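Local coordinates for uncharacterized ParM protein (Staphylococcus aureus, PDB 3JS6) that probably assembles into dynamic actin-like filaments that segregate a staphylococcal plasmid between dividing cells, at residues V51-N57 with R141-D146; N3-L9 with V112-T118; G12-V16 with V26-R30; Y222-A226 with T239-E244; E62-F66 with D94-S99. One frame throughout, in Å; residues are numbered along the deposited sequence.

Interaction 1. Residues V51-N57 with R141-D146; sequences VSEFIIN and RLIEID
Asp146, its CG opposite the carbonyl carbon (chi1 -67°), reaches back to Ser52 and Glu53 at one end of this antiparallel strand pair. Its OD1 accepts Ser52 OG at 2.9 Å on the syn side, while its OD2 takes Glu53 N at 2.8 Å from above the carboxylate plane. The aspartate's own N donates to Glu53 O, so side chain and main chain clasp the same neighbour. The other end repeats the idea: Asn57 N gives a 2.7 Å bond to Leu142 O, and Asn57 OD1 receives Leu142 N at 3.0 Å, almost straight at 175° though tilted from the amide plane. Both Asp146 and Asn57 have left-handed backbone angles, which Asn and Asp tolerate well, and their short polar side chains continue the pairing where each strand stops. Between them Ile55 and Glu144 exchange backbone bonds and run side by side, Ile55 CD1 lying 3.6 Å from Glu144 OE1. The other sheet face is apolar. Phe54 CE2 approaches Ile145 CG1 at 3.8 Å, Ile143 CG2 sits at the ring edge, and Ile56 CD1 packs alongside Ile143.

Further out, Arg105 bridges to Asp146 OD1 and also bonds Ser52 OG, while Cys98 and Leu102 of helix 90-104 cover Phe54. Strand 64-66 continues the sheet beyond 52-56, and strand 148-161 beyond 141-145, making this an inner antiparallel pair of the mixed sheet in the N-terminal actin-like domain.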
# COMPACT_ATOMS: atom_id res chain seq x y z
N VAL A 51 -5.89 2.78 -18.52
CA VAL A 51 -5.43 1.40 -18.49
C VAL A 51 -4.34 1.27 -19.55
O VAL A 51 -4.40 1.92 -20.59
CB VAL A 51 -6.61 0.42 -18.78
CG1 VAL A 51 -7.16 0.64 -20.17
CG2 VAL A 51 -6.15 -1.04 -18.62
N SER A 52 -3.33 0.44 -19.28
CA SER A 52 -2.23 0.25 -20.22
C SER A 52 -2.01 -1.20 -20.62
O SER A 52 -2.49 -2.12 -19.97
CB SER A 52 -0.93 0.82 -19.63
OG SER A 52 -1.02 2.21 -19.45
N GLU A 53 -1.26 -1.38 -21.70
CA GLU A 53 -0.94 -2.71 -22.21
C GLU A 53 0.51 -2.96 -21.92
O GLU A 53 1.35 -2.09 -22.16
CB GLU A 53 -1.18 -2.79 -23.72
CG GLU A 53 -2.60 -2.49 -24.12
CD GLU A 53 -2.81 -2.64 -25.62
OE1 GLU A 53 -1.84 -2.46 -26.39
OE2 GLU A 53 -3.96 -2.93 -26.02
N PHE A 54 0.81 -4.16 -21.41
CA PHE A 54 2.17 -4.54 -21.06
C PHE A 54 2.64 -5.82 -21.75
O PHE A 54 1.96 -6.86 -21.68
CB PHE A 54 2.30 -4.75 -19.54
CG PHE A 54 1.93 -3.55 -18.73
CD1 PHE A 54 0.59 -3.18 -18.55
CD2 PHE A 54 2.92 -2.75 -18.18
CE1 PHE A 54 0.27 -2.03 -17.82
CE2 PHE A 54 2.60 -1.61 -17.46
CZ PHE A 54 1.27 -1.25 -17.28
N ILE A 55 3.79 -5.74 -22.41
CA ILE A 55 4.40 -6.92 -23.05
C ILE A 55 5.73 -7.09 -22.34
O ILE A 55 6.59 -6.18 -22.35
CB ILE A 55 4.61 -6.73 -24.55
CG1 ILE A 55 3.26 -6.68 -25.26
CG2 ILE A 55 5.44 -7.89 -25.11
CD1 ILE A 55 3.37 -6.38 -26.75
N ILE A 56 5.92 -8.25 -21.72
CA ILE A 56 7.13 -8.52 -20.93
C ILE A 56 8.13 -9.43 -21.66
O ILE A 56 7.78 -10.53 -22.08
CB ILE A 56 6.77 -9.23 -19.59
CG1 ILE A 56 5.57 -8.56 -18.90
CG2 ILE A 56 8.01 -9.29 -18.69
CD1 ILE A 56 5.70 -7.07 -18.74
N ASN A 57 9.38 -8.96 -21.76
CA ASN A 57 10.47 -9.70 -22.42
C ASN A 57 10.15 -10.24 -23.81
O ASN A 57 10.54 -11.36 -24.17
CB ASN A 57 10.99 -10.84 -21.53
CG ASN A 57 11.72 -10.33 -20.31
OD1 ASN A 57 12.44 -9.32 -20.38
ND2 ASN A 57 11.54 -11.00 -19.19
N ARG A 141 14.72 -6.48 -16.87
CA ARG A 141 13.64 -6.94 -17.73
C ARG A 141 13.27 -5.91 -18.77
O ARG A 141 13.46 -4.73 -18.58
CB ARG A 141 12.41 -7.28 -16.89
CG ARG A 141 11.76 -6.13 -16.15
CD ARG A 141 12.27 -6.11 -14.71
NE ARG A 141 11.41 -6.95 -13.86
CZ ARG A 141 11.38 -6.95 -12.53
NH1 ARG A 141 12.17 -6.13 -11.84
NH2 ARG A 141 10.56 -7.78 -11.88
N LEU A 142 12.75 -6.39 -19.89
CA LEU A 142 12.30 -5.52 -20.95
C LEU A 142 10.78 -5.44 -20.83
O LEU A 142 10.07 -6.46 -20.85
CB LEU A 142 12.65 -6.11 -22.32
CG LEU A 142 12.04 -5.27 -23.46
CD1 LEU A 142 12.77 -3.94 -23.51
CD2 LEU A 142 12.17 -5.98 -24.81
N ILE A 143 10.26 -4.23 -20.70
CA ILE A 143 8.81 -4.09 -20.61
C ILE A 143 8.39 -3.04 -21.62
O ILE A 143 8.98 -1.97 -21.71
CB ILE A 143 8.35 -3.65 -19.20
CG1 ILE A 143 8.73 -4.72 -18.17
CG2 ILE A 143 6.83 -3.41 -19.19
CD1 ILE A 143 8.39 -4.30 -16.77
N GLU A 144 7.36 -3.37 -22.38
CA GLU A 144 6.84 -2.45 -23.38
C GLU A 144 5.49 -2.00 -22.81
O GLU A 144 4.59 -2.83 -22.61
CB GLU A 144 6.64 -3.20 -24.70
CG GLU A 144 6.48 -2.33 -25.91
CD GLU A 144 5.92 -3.08 -27.09
OE1 GLU A 144 4.68 -3.09 -27.27
OE2 GLU A 144 6.72 -3.68 -27.83
N ILE A 145 5.36 -0.70 -22.55
CA ILE A 145 4.12 -0.15 -22.00
C ILE A 145 3.47 0.66 -23.11
O ILE A 145 4.07 1.61 -23.62
CB ILE A 145 4.37 0.79 -20.78
CG1 ILE A 145 5.19 0.06 -19.72
CG2 ILE A 145 3.01 1.20 -20.16
CD1 ILE A 145 6.70 0.23 -19.85
N ASP A 146 2.26 0.26 -23.49
CA ASP A 146 1.54 0.93 -24.57
C ASP A 146 2.48 1.15 -25.78
O ASP A 146 2.56 2.25 -26.34
CB ASP A 146 0.99 2.26 -24.05
CG ASP A 146 -0.10 2.06 -23.01
OD1 ASP A 146 -0.24 2.92 -22.11
OD2 ASP A 146 -0.82 1.04 -23.09

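Interaction 2. Residues N3-L9 with V112-T118; sequences NVYVMAL and VNVVIAT
Val6 and Val115 make the closest contact of side chain with side chain between these two parallel strands, with Val6 CG2 only 3.5 Å from Val115 CG2. On the opposite sheet face Met7, modelled as selenomethionine, stretches its extended chain over Val114, its CE 4.1 Å from Val114 CG1. Beta-branched valines favour the extended backbone and fill these buried positions. The backbone is equally regular here: Met7 N meets Val115 O at 3.0 Å, and Ala117 N meets Met7 O at 2.9 Å, both donors lying nearly along the C=O axis. At Leu9 and Thr118 a side chain joins in: with OG1 trans to its own N (chi1 -171°), the Thr118 hydroxyl donates to Leu9 O at 2.8 Å from above the carbonyl plane.

Toward the exposed Asn3 the pairing opens up. A water accepts Asn113 N at 2.7 Å and also reaches Asn3 O, standing in for a direct strand bond. The Tyr5 ring lies obliquely near Asn113 O, its hydroxyl bonded to Glu109 instead.

Helix 90-104 covers the Met7 and Ile116 face through Ile100, while helix 325-342 covers Val6, Ala8 and Ala117 on the other. Strands 15-20 and 148-161 extend the sheet beyond 4-11 and 111-120 respectively.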
# COMPACT_ATOMS: atom_id res chain seq x y z
N ASN A 3 22.88 7.08 -13.48
CA ASN A 3 21.54 7.63 -13.67
C ASN A 3 20.53 6.68 -12.98
O ASN A 3 19.85 5.91 -13.65
CB ASN A 3 21.28 7.68 -15.17
CG ASN A 3 19.91 8.21 -15.51
OD1 ASN A 3 19.39 7.95 -16.61
ND2 ASN A 3 19.31 8.96 -14.59
N VAL A 4 20.42 6.75 -11.65
CA VAL A 4 19.54 5.84 -10.92
C VAL A 4 18.30 6.49 -10.28
O VAL A 4 18.39 7.53 -9.63
CB VAL A 4 20.33 5.11 -9.84
CG1 VAL A 4 19.46 4.09 -9.14
CG2 VAL A 4 21.57 4.43 -10.47
N TYR A 5 17.15 5.86 -10.48
CA TYR A 5 15.88 6.35 -9.94
C TYR A 5 15.39 5.47 -8.80
O TYR A 5 15.79 4.32 -8.70
CB TYR A 5 14.82 6.35 -11.03
CG TYR A 5 15.11 7.29 -12.15
CD1 TYR A 5 15.61 6.82 -13.37
CD2 TYR A 5 14.91 8.66 -12.00
CE1 TYR A 5 15.89 7.70 -14.41
CE2 TYR A 5 15.19 9.54 -13.03
CZ TYR A 5 15.68 9.05 -14.23
OH TYR A 5 15.98 9.94 -15.25
N VAL A 6 14.50 6.00 -7.96
CA VAL A 6 14.00 5.21 -6.86
C VAL A 6 12.53 4.87 -7.08
O VAL A 6 11.71 5.75 -7.26
CB VAL A 6 14.16 5.97 -5.51
CG1 VAL A 6 13.41 5.25 -4.39
CG2 VAL A 6 15.66 6.05 -5.15
N MSE A 7 12.22 3.58 -7.11
CA MSE A 7 10.83 3.12 -7.27
C MSE A 7 10.36 2.65 -5.90
O MSE A 7 11.02 1.81 -5.28
CB MSE A 7 10.71 1.93 -8.20
CG MSE A 7 10.90 2.19 -9.70
SE MSE A 7 10.57 0.50 -10.69
CE MSE A 7 10.57 1.17 -12.48
N ALA A 8 9.22 3.18 -5.44
CA ALA A 8 8.65 2.78 -4.17
C ALA A 8 7.33 2.12 -4.54
O ALA A 8 6.53 2.68 -5.28
CB ALA A 8 8.41 3.97 -3.29
N LEU A 9 7.13 0.91 -4.03
CA LEU A 9 5.94 0.11 -4.35
C LEU A 9 5.32 -0.46 -3.10
O LEU A 9 6.03 -0.84 -2.17
CB LEU A 9 6.31 -1.03 -5.28
CG LEU A 9 6.56 -0.65 -6.74
CD1 LEU A 9 7.24 -1.81 -7.50
CD2 LEU A 9 5.19 -0.29 -7.38
N VAL A 112 16.26 2.33 -18.00
CA VAL A 112 15.84 2.79 -16.68
C VAL A 112 16.51 2.02 -15.56
O VAL A 112 16.13 0.87 -15.30
CB VAL A 112 14.29 2.62 -16.51
CG1 VAL A 112 13.82 3.22 -15.19
CG2 VAL A 112 13.59 3.30 -17.67
N ASN A 113 17.50 2.63 -14.91
CA ASN A 113 18.18 1.95 -13.81
C ASN A 113 17.49 2.39 -12.52
O ASN A 113 17.24 3.58 -12.31
CB ASN A 113 19.66 2.36 -13.78
CG ASN A 113 20.37 2.04 -15.08
OD1 ASN A 113 20.92 2.92 -15.73
ND2 ASN A 113 20.36 0.77 -15.47
N VAL A 114 17.20 1.44 -11.66
CA VAL A 114 16.52 1.77 -10.42
C VAL A 114 16.92 0.92 -9.26
O VAL A 114 17.62 -0.10 -9.39
CB VAL A 114 14.99 1.54 -10.57
CG1 VAL A 114 14.44 2.27 -11.80
CG2 VAL A 114 14.71 0.01 -10.69
N VAL A 115 16.47 1.38 -8.10
CA VAL A 115 16.57 0.62 -6.87
C VAL A 115 15.06 0.53 -6.51
O VAL A 115 14.30 1.45 -6.83
CB VAL A 115 17.29 1.34 -5.76
CG1 VAL A 115 18.80 1.35 -6.07
CG2 VAL A 115 16.74 2.75 -5.63
N ILE A 116 14.64 -0.57 -5.90
CA ILE A 116 13.24 -0.76 -5.51
C ILE A 116 13.09 -0.88 -4.00
O ILE A 116 13.75 -1.70 -3.35
CB ILE A 116 12.65 -2.05 -6.16
CG1 ILE A 116 12.70 -1.94 -7.68
CG2 ILE A 116 11.23 -2.29 -5.65
CD1 ILE A 116 12.20 -3.22 -8.39
N ALA A 117 12.25 -0.02 -3.43
CA ALA A 117 11.96 -0.04 -2.00
C ALA A 117 10.51 -0.50 -1.86
O ALA A 117 9.61 0.06 -2.46
CB ALA A 117 12.11 1.35 -1.42
N THR A 118 10.28 -1.55 -1.07
CA THR A 118 8.93 -2.02 -0.87
C THR A 118 8.80 -2.61 0.53
O THR A 118 9.74 -2.56 1.33
CB THR A 118 8.55 -3.06 -1.92
OG1 THR A 118 7.15 -3.34 -1.81
CG2 THR A 118 9.38 -4.36 -1.73
O HOH W 1 17.92 5.23 -15.35

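Interaction 3. Residues G12-V16 with V26-R30; sequences GNGFV and VIPSR
Phe15 and Pro28 pair as an antiparallel non-hydrogen-bonded couple with their CA atoms 4.2 Å apart and their side chains diverging at the backbone, and Val16 and Ile27 beside them exchange two backbone bonds, Val16 N to Ile27 O being 2.8 Å and nearly straight. Where the strand pairing begins, Gly14 O accepts Ser29 N at 2.7 Å from above the carbonyl plane. Proline suits its place, because at a non-hydrogen-bonded site its nitrogen is not asked to donate to the partner strand. The phenyl ring of Phe15, its CG set beside the backbone N (chi1 -69°), lies obliquely against the proline, with CE1 3.7 Å from Pro28 CG and CD1 3.6 Å from Pro28 N. Val26 CG2 touches CD1 of the same ring at 4.1 Å.

These segments belong to the hairpin of strands 15-20 and 23-33. In the actin ATPase superfamily the glycine-rich turn leading into such a hairpin wraps the nucleotide phosphates; in this nucleotide-free structure Asn13 is poorly ordered, consistent with an empty site.

Ser29 sits at the centre of an inverse gamma turn closed by Arg30 N on Pro28 O, and its CB lies 3.6 Å from Gly14 O. Beyond the turn the guanidinium of Arg30 is held by salt bridges to Asp71 and Asp79, while Leu95 of helix 90-104 packs on Val16 and Ser29.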
# COMPACT_ATOMS: atom_id res chain seq x y z
N GLY A 12 -0.46 -3.82 -1.51
CA GLY A 12 -1.36 -4.08 -0.41
C GLY A 12 -2.64 -4.82 -0.68
O GLY A 12 -2.87 -5.41 -1.75
N ASN A 13 -3.46 -4.81 0.37
CA ASN A 13 -4.78 -5.42 0.40
C ASN A 13 -5.37 -5.59 -1.00
O ASN A 13 -5.11 -6.58 -1.68
CB ASN A 13 -5.71 -4.53 1.25
CG ASN A 13 -5.27 -3.06 1.26
OD1 ASN A 13 -4.94 -2.48 0.21
ND2 ASN A 13 -5.26 -2.46 2.45
N GLY A 14 -6.17 -4.62 -1.40
CA GLY A 14 -6.80 -4.66 -2.71
C GLY A 14 -6.27 -3.62 -3.68
O GLY A 14 -6.78 -3.51 -4.79
N PHE A 15 -5.24 -2.86 -3.28
CA PHE A 15 -4.68 -1.82 -4.15
C PHE A 15 -3.16 -1.83 -4.18
O PHE A 15 -2.52 -2.14 -3.18
CB PHE A 15 -5.11 -0.44 -3.67
CG PHE A 15 -6.57 -0.15 -3.83
CD1 PHE A 15 -7.05 0.38 -5.02
CD2 PHE A 15 -7.46 -0.41 -2.80
CE1 PHE A 15 -8.40 0.65 -5.18
CE2 PHE A 15 -8.81 -0.14 -2.95
CZ PHE A 15 -9.29 0.39 -4.15
N VAL A 16 -2.59 -1.48 -5.33
CA VAL A 16 -1.14 -1.39 -5.46
C VAL A 16 -0.84 0.10 -5.55
O VAL A 16 -1.48 0.81 -6.34
CB VAL A 16 -0.64 -2.07 -6.75
CG1 VAL A 16 0.84 -1.78 -6.95
CG2 VAL A 16 -0.87 -3.57 -6.67
N VAL A 26 -2.34 4.61 -7.83
CA VAL A 26 -3.01 3.71 -6.90
C VAL A 26 -4.09 3.05 -7.78
O VAL A 26 -4.92 3.72 -8.36
CB VAL A 26 -3.59 4.45 -5.65
CG1 VAL A 26 -4.47 5.64 -6.07
CG2 VAL A 26 -4.36 3.42 -4.78
N ILE A 27 -3.97 1.74 -7.93
CA ILE A 27 -4.81 0.94 -8.83
C ILE A 27 -5.18 -0.34 -8.12
O ILE A 27 -4.36 -0.90 -7.38
CB ILE A 27 -3.98 0.60 -10.11
CG1 ILE A 27 -3.59 1.91 -10.81
CG2 ILE A 27 -4.75 -0.35 -11.05
CD1 ILE A 27 -2.48 1.78 -11.86
N PRO A 28 -6.42 -0.84 -8.34
CA PRO A 28 -6.86 -2.09 -7.72
C PRO A 28 -5.93 -3.23 -8.10
O PRO A 28 -5.43 -3.29 -9.21
CB PRO A 28 -8.26 -2.29 -8.30
CG PRO A 28 -8.75 -0.88 -8.48
CD PRO A 28 -7.53 -0.19 -9.07
N SER A 29 -5.69 -4.13 -7.15
CA SER A 29 -4.82 -5.27 -7.39
C SER A 29 -5.55 -6.32 -8.24
O SER A 29 -5.93 -7.37 -7.76
CB SER A 29 -4.40 -5.85 -6.03
OG SER A 29 -3.62 -7.02 -6.18
N ARG A 30 -5.76 -5.98 -9.51
CA ARG A 30 -6.47 -6.82 -10.48
C ARG A 30 -5.68 -6.74 -11.77
O ARG A 30 -5.06 -5.73 -12.05
CB ARG A 30 -7.88 -6.26 -10.79
CG ARG A 30 -8.90 -6.38 -9.67
CD ARG A 30 -10.18 -5.59 -10.00
NE ARG A 30 -10.88 -6.09 -11.19
CZ ARG A 30 -11.47 -7.28 -11.27
NH1 ARG A 30 -11.42 -8.11 -10.24
NH2 ARG A 30 -12.12 -7.62 -12.37
O HOH W 2 -1.04 -6.42 -4.45

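Interaction 4. Residues Y222-A226 with T239-E244; sequences YKRIA and TPRMIE
Ala226 N donates to Tyr222 O at 2.9 Å, and Glu244 N likewise to Pro240 O, each within its own helix. No hydrogen bond passes between the segments, so packing around the Tyr222 ring carries the contact. With CG beside the backbone N (chi1 -70°), that ring is turned toward Ile243 and Glu244. Glu244 CB lies over one face of it, in a CH-pi contact 4.3 Å from the centroid and offset toward the rim, whereas Ile243 CB stands in the ring plane at its edge. From there Ile243 CG2 comes to 3.4 Å from Tyr222 CD2, the two side chains sliding past each other in opposite directions. Pro240 CB packs on Tyr222 CB at 3.5 Å; proline fits the first turn of a helix, where no N-H partner is needed.

The axes of 222-226, on helix 218-228, and 240-244 cross at 101°, in the part of the C-terminal actin-like domain that probably corresponds to subdomain IIB (subdomain 4) of actin. Small Ala226 lets the second helix come near, though its approach to Ile243 CD1 is doubtful, since that atom is placed too close to another. Ile225 CG2 touches Ile243 CG1 at 3.7 Å, and Ile225 also packs on Phe266 of helix 263-284.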
# COMPACT_ATOMS: atom_id res chain seq x y z
N TYR A 222 -19.63 0.52 8.45
CA TYR A 222 -20.70 0.98 7.58
C TYR A 222 -21.88 0.02 7.56
O TYR A 222 -23.03 0.44 7.37
CB TYR A 222 -20.17 1.19 6.16
CG TYR A 222 -19.23 2.37 5.99
CD1 TYR A 222 -17.85 2.19 5.94
CD2 TYR A 222 -19.72 3.67 5.88
CE1 TYR A 222 -16.98 3.27 5.77
CE2 TYR A 222 -18.86 4.77 5.71
CZ TYR A 222 -17.49 4.56 5.66
OH TYR A 222 -16.63 5.62 5.48
N LYS A 223 -21.61 -1.26 7.74
CA LYS A 223 -22.66 -2.27 7.75
C LYS A 223 -23.47 -2.16 9.03
O LYS A 223 -24.70 -2.19 9.01
CB LYS A 223 -22.07 -3.68 7.64
CG LYS A 223 -22.18 -4.29 6.25
CD LYS A 223 -23.42 -5.18 6.11
CE LYS A 223 -24.73 -4.44 6.40
NZ LYS A 223 -25.05 -3.35 5.42
N ARG A 224 -22.77 -2.02 10.15
CA ARG A 224 -23.43 -1.90 11.44
C ARG A 224 -24.26 -0.62 11.47
O ARG A 224 -25.27 -0.54 12.17
CB ARG A 224 -22.37 -1.89 12.55
CG ARG A 224 -22.92 -2.11 13.95
CD ARG A 224 -21.85 -1.86 15.01
NE ARG A 224 -20.76 -2.82 14.92
CZ ARG A 224 -20.76 -4.02 15.51
NH1 ARG A 224 -21.80 -4.40 16.23
NH2 ARG A 224 -19.72 -4.83 15.36
N ILE A 225 -23.85 0.39 10.71
CA ILE A 225 -24.59 1.65 10.66
C ILE A 225 -25.82 1.50 9.76
O ILE A 225 -26.94 1.83 10.17
CB ILE A 225 -23.70 2.82 10.14
CG1 ILE A 225 -22.75 3.27 11.26
CG2 ILE A 225 -24.57 3.98 9.68
CD1 ILE A 225 -21.76 4.32 10.82
N ALA A 226 -25.60 0.99 8.55
CA ALA A 226 -26.68 0.78 7.59
C ALA A 226 -27.80 -0.08 8.17
O ALA A 226 -28.96 0.01 7.73
CB ALA A 226 -26.13 0.13 6.32
N THR A 239 -27.59 -0.78 3.70
CA THR A 239 -26.66 -0.63 2.58
C THR A 239 -25.48 0.28 2.91
O THR A 239 -25.58 1.50 2.83
CB THR A 239 -27.38 -0.06 1.34
OG1 THR A 239 -28.34 0.93 1.75
CG2 THR A 239 -28.07 -1.17 0.57
N PRO A 240 -24.33 -0.32 3.26
CA PRO A 240 -23.14 0.46 3.60
C PRO A 240 -22.71 1.39 2.46
O PRO A 240 -22.42 2.57 2.67
CB PRO A 240 -22.10 -0.62 3.91
CG PRO A 240 -22.47 -1.69 2.95
CD PRO A 240 -23.98 -1.74 3.09
N ARG A 241 -22.67 0.83 1.25
CA ARG A 241 -22.29 1.57 0.05
C ARG A 241 -22.93 2.95 0.05
O ARG A 241 -22.39 3.91 -0.51
CB ARG A 241 -22.74 0.80 -1.19
CG ARG A 241 -24.26 0.69 -1.32
CD ARG A 241 -24.69 -0.55 -2.08
NE ARG A 241 -24.32 -1.77 -1.36
CZ ARG A 241 -24.57 -3.01 -1.81
NH1 ARG A 241 -25.18 -3.19 -2.97
NH2 ARG A 241 -24.19 -4.06 -1.09
N MET A 242 -24.10 3.04 0.69
CA MET A 242 -24.86 4.28 0.77
C MET A 242 -24.32 5.22 1.85
O MET A 242 -24.16 6.42 1.60
CB MET A 242 -26.34 3.97 1.04
CG MET A 242 -26.97 3.02 0.02
SD MET A 242 -28.75 3.28 -0.16
CE MET A 242 -28.77 4.21 -1.72
N ILE A 243 -24.06 4.68 3.04
CA ILE A 243 -23.52 5.49 4.13
C ILE A 243 -22.17 6.09 3.72
O ILE A 243 -21.90 7.27 3.95
CB ILE A 243 -23.29 4.65 5.41
CG1 ILE A 243 -24.63 4.17 5.98
CG2 ILE A 243 -22.56 5.47 6.45
CD1 ILE A 243 -25.29 3.11 5.16
N GLU A 244 -21.35 5.24 3.12
CA GLU A 244 -20.02 5.64 2.65
C GLU A 244 -20.12 6.91 1.81
O GLU A 244 -19.25 7.77 1.87
CB GLU A 244 -19.42 4.49 1.83
CG GLU A 244 -17.97 4.67 1.44
CD GLU A 244 -17.46 3.47 0.66
OE1 GLU A 244 -17.53 2.35 1.22
OE2 GLU A 244 -17.01 3.63 -0.49

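Interaction 5. Residues E62-F66 with D94-S99; sequences EVLLF and DLVECS
Phe66 swings its CG trans to its own backbone N (chi1 -177°), while Leu64 holds CG beside the N (chi1 -66°), and together the two side chains reach residues 94-99 of helix 90-104. The Phe66 ring lies obliquely against the helix: its CE1 is 3.4 Å from Leu95 CD1 and its CD2 3.7 Å from Cys98 CB. Leu64 meets the helix at Asp94 and Cys98, with CD1 3.7 Å from Cys98 SG and CD2 3.8 Å from Asp94 OD1. Cysteine is weakly polar and small enough to lie between Leu64 and Phe66. Ser99 OG, 3.9 Å from Phe66 CE2, is spent on its own helix, donating to Leu95 O on the face opposite Ser99 N.

Beside Leu64, Glu62 OE2 and Asp94 OD1 are 4.1 Å apart without a bond. Lys90 makes long, weak ion pairs with both residues, which probably tempers their repulsion, so cohesion here comes mainly from the apolar surfaces.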
# COMPACT_ATOMS: atom_id res chain seq x y z
N GLU A 62 1.19 -12.65 -24.85
CA GLU A 62 0.47 -12.23 -23.67
C GLU A 62 0.54 -10.73 -23.45
O GLU A 62 1.54 -10.21 -22.96
CB GLU A 62 1.00 -12.92 -22.42
CG GLU A 62 0.20 -12.57 -21.17
CD GLU A 62 0.61 -13.37 -19.96
OE1 GLU A 62 -0.18 -14.25 -19.53
OE2 GLU A 62 1.71 -13.13 -19.43
N VAL A 63 -0.53 -10.05 -23.80
CA VAL A 63 -0.56 -8.60 -23.60
C VAL A 63 -1.33 -8.40 -22.31
O VAL A 63 -2.55 -8.56 -22.28
CB VAL A 63 -1.26 -7.91 -24.78
CG1 VAL A 63 -1.24 -6.40 -24.58
CG2 VAL A 63 -0.55 -8.28 -26.07
N LEU A 64 -0.62 -8.08 -21.23
CA LEU A 64 -1.25 -7.89 -19.93
C LEU A 64 -1.99 -6.54 -19.87
O LEU A 64 -1.57 -5.58 -20.51
CB LEU A 64 -0.19 -7.96 -18.82
CG LEU A 64 0.53 -9.30 -18.59
CD1 LEU A 64 1.70 -9.12 -17.59
CD2 LEU A 64 -0.47 -10.30 -18.03
N LEU A 65 -3.07 -6.47 -19.10
CA LEU A 65 -3.87 -5.25 -18.95
C LEU A 65 -3.89 -4.85 -17.48
O LEU A 65 -4.25 -5.66 -16.61
CB LEU A 65 -5.30 -5.49 -19.45
CG LEU A 65 -5.35 -5.69 -20.96
CD1 LEU A 65 -6.75 -6.14 -21.39
CD2 LEU A 65 -4.95 -4.35 -21.64
N PHE A 66 -3.54 -3.61 -17.21
CA PHE A 66 -3.46 -3.12 -15.84
C PHE A 66 -3.79 -1.63 -15.78
O PHE A 66 -3.27 -0.85 -16.58
CB PHE A 66 -2.04 -3.37 -15.31
CG PHE A 66 -1.82 -2.97 -13.88
CD1 PHE A 66 -2.60 -3.51 -12.86
CD2 PHE A 66 -0.82 -2.07 -13.54
CE1 PHE A 66 -2.37 -3.15 -11.52
CE2 PHE A 66 -0.59 -1.71 -12.22
CZ PHE A 66 -1.37 -2.26 -11.20
N ASP A 94 2.77 -11.25 -12.34
CA ASP A 94 2.44 -10.37 -13.46
C ASP A 94 2.14 -8.95 -12.95
O ASP A 94 2.53 -7.96 -13.57
CB ASP A 94 1.24 -10.91 -14.25
CG ASP A 94 1.57 -12.17 -15.07
OD1 ASP A 94 0.62 -12.86 -15.51
OD2 ASP A 94 2.76 -12.47 -15.29
N LEU A 95 1.44 -8.87 -11.82
CA LEU A 95 1.11 -7.60 -11.20
C LEU A 95 2.42 -6.83 -10.90
O LEU A 95 2.52 -5.63 -11.14
CB LEU A 95 0.36 -7.83 -9.89
CG LEU A 95 0.03 -6.57 -9.06
CD1 LEU A 95 -1.02 -5.71 -9.79
CD2 LEU A 95 -0.50 -6.99 -7.69
N VAL A 96 3.40 -7.53 -10.35
CA VAL A 96 4.68 -6.89 -10.03
C VAL A 96 5.32 -6.31 -11.30
O VAL A 96 5.77 -5.15 -11.31
CB VAL A 96 5.64 -7.88 -9.34
CG1 VAL A 96 7.05 -7.26 -9.21
CG2 VAL A 96 5.11 -8.23 -7.96
N GLU A 97 5.38 -7.10 -12.38
CA GLU A 97 5.95 -6.59 -13.63
C GLU A 97 5.20 -5.36 -14.19
O GLU A 97 5.84 -4.40 -14.63
CB GLU A 97 5.97 -7.68 -14.73
CG GLU A 97 6.84 -8.89 -14.42
CD GLU A 97 8.27 -8.52 -14.14
OE1 GLU A 97 8.85 -7.78 -14.95
OE2 GLU A 97 8.81 -8.97 -13.10
N CYS A 98 3.86 -5.38 -14.20
CA CYS A 98 3.10 -4.22 -14.70
C CYS A 98 3.29 -2.96 -13.83
O CYS A 98 3.28 -1.84 -14.34
CB CYS A 98 1.60 -4.55 -14.79
SG CYS A 98 1.27 -5.86 -15.98
N SER A 99 3.42 -3.16 -12.52
CA SER A 99 3.60 -2.07 -11.57
C SER A 99 4.98 -1.46 -11.81
O SER A 99 5.16 -0.24 -11.86
CB SER A 99 3.48 -2.61 -10.14
OG SER A 99 2.16 -3.07 -9.89

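How the interactions relate
From the N terminus, residues 3-9 open interaction 2, and before it closes, interaction 3 joins 12-16 to 26-30 as a short hairpin. Residues 51-57 then open interaction 1 and 62-66 open interaction 5, which closes first, at 94-99, and so lies within both longer loops. Interaction 2 closes at 112-118 and interaction 1 only at 141-146, so these two cross. Interactions 1, 2 and 3 knit strands of one sheet in the N-terminal actin-like domain, and interaction 5 lays helix 90-104 on it. Interaction 5 touches the other three, through Phe54, Leu9 and Val16. Interaction 4 follows separately, in the C-terminal domain, its centre about 39 Å from that of interaction 1.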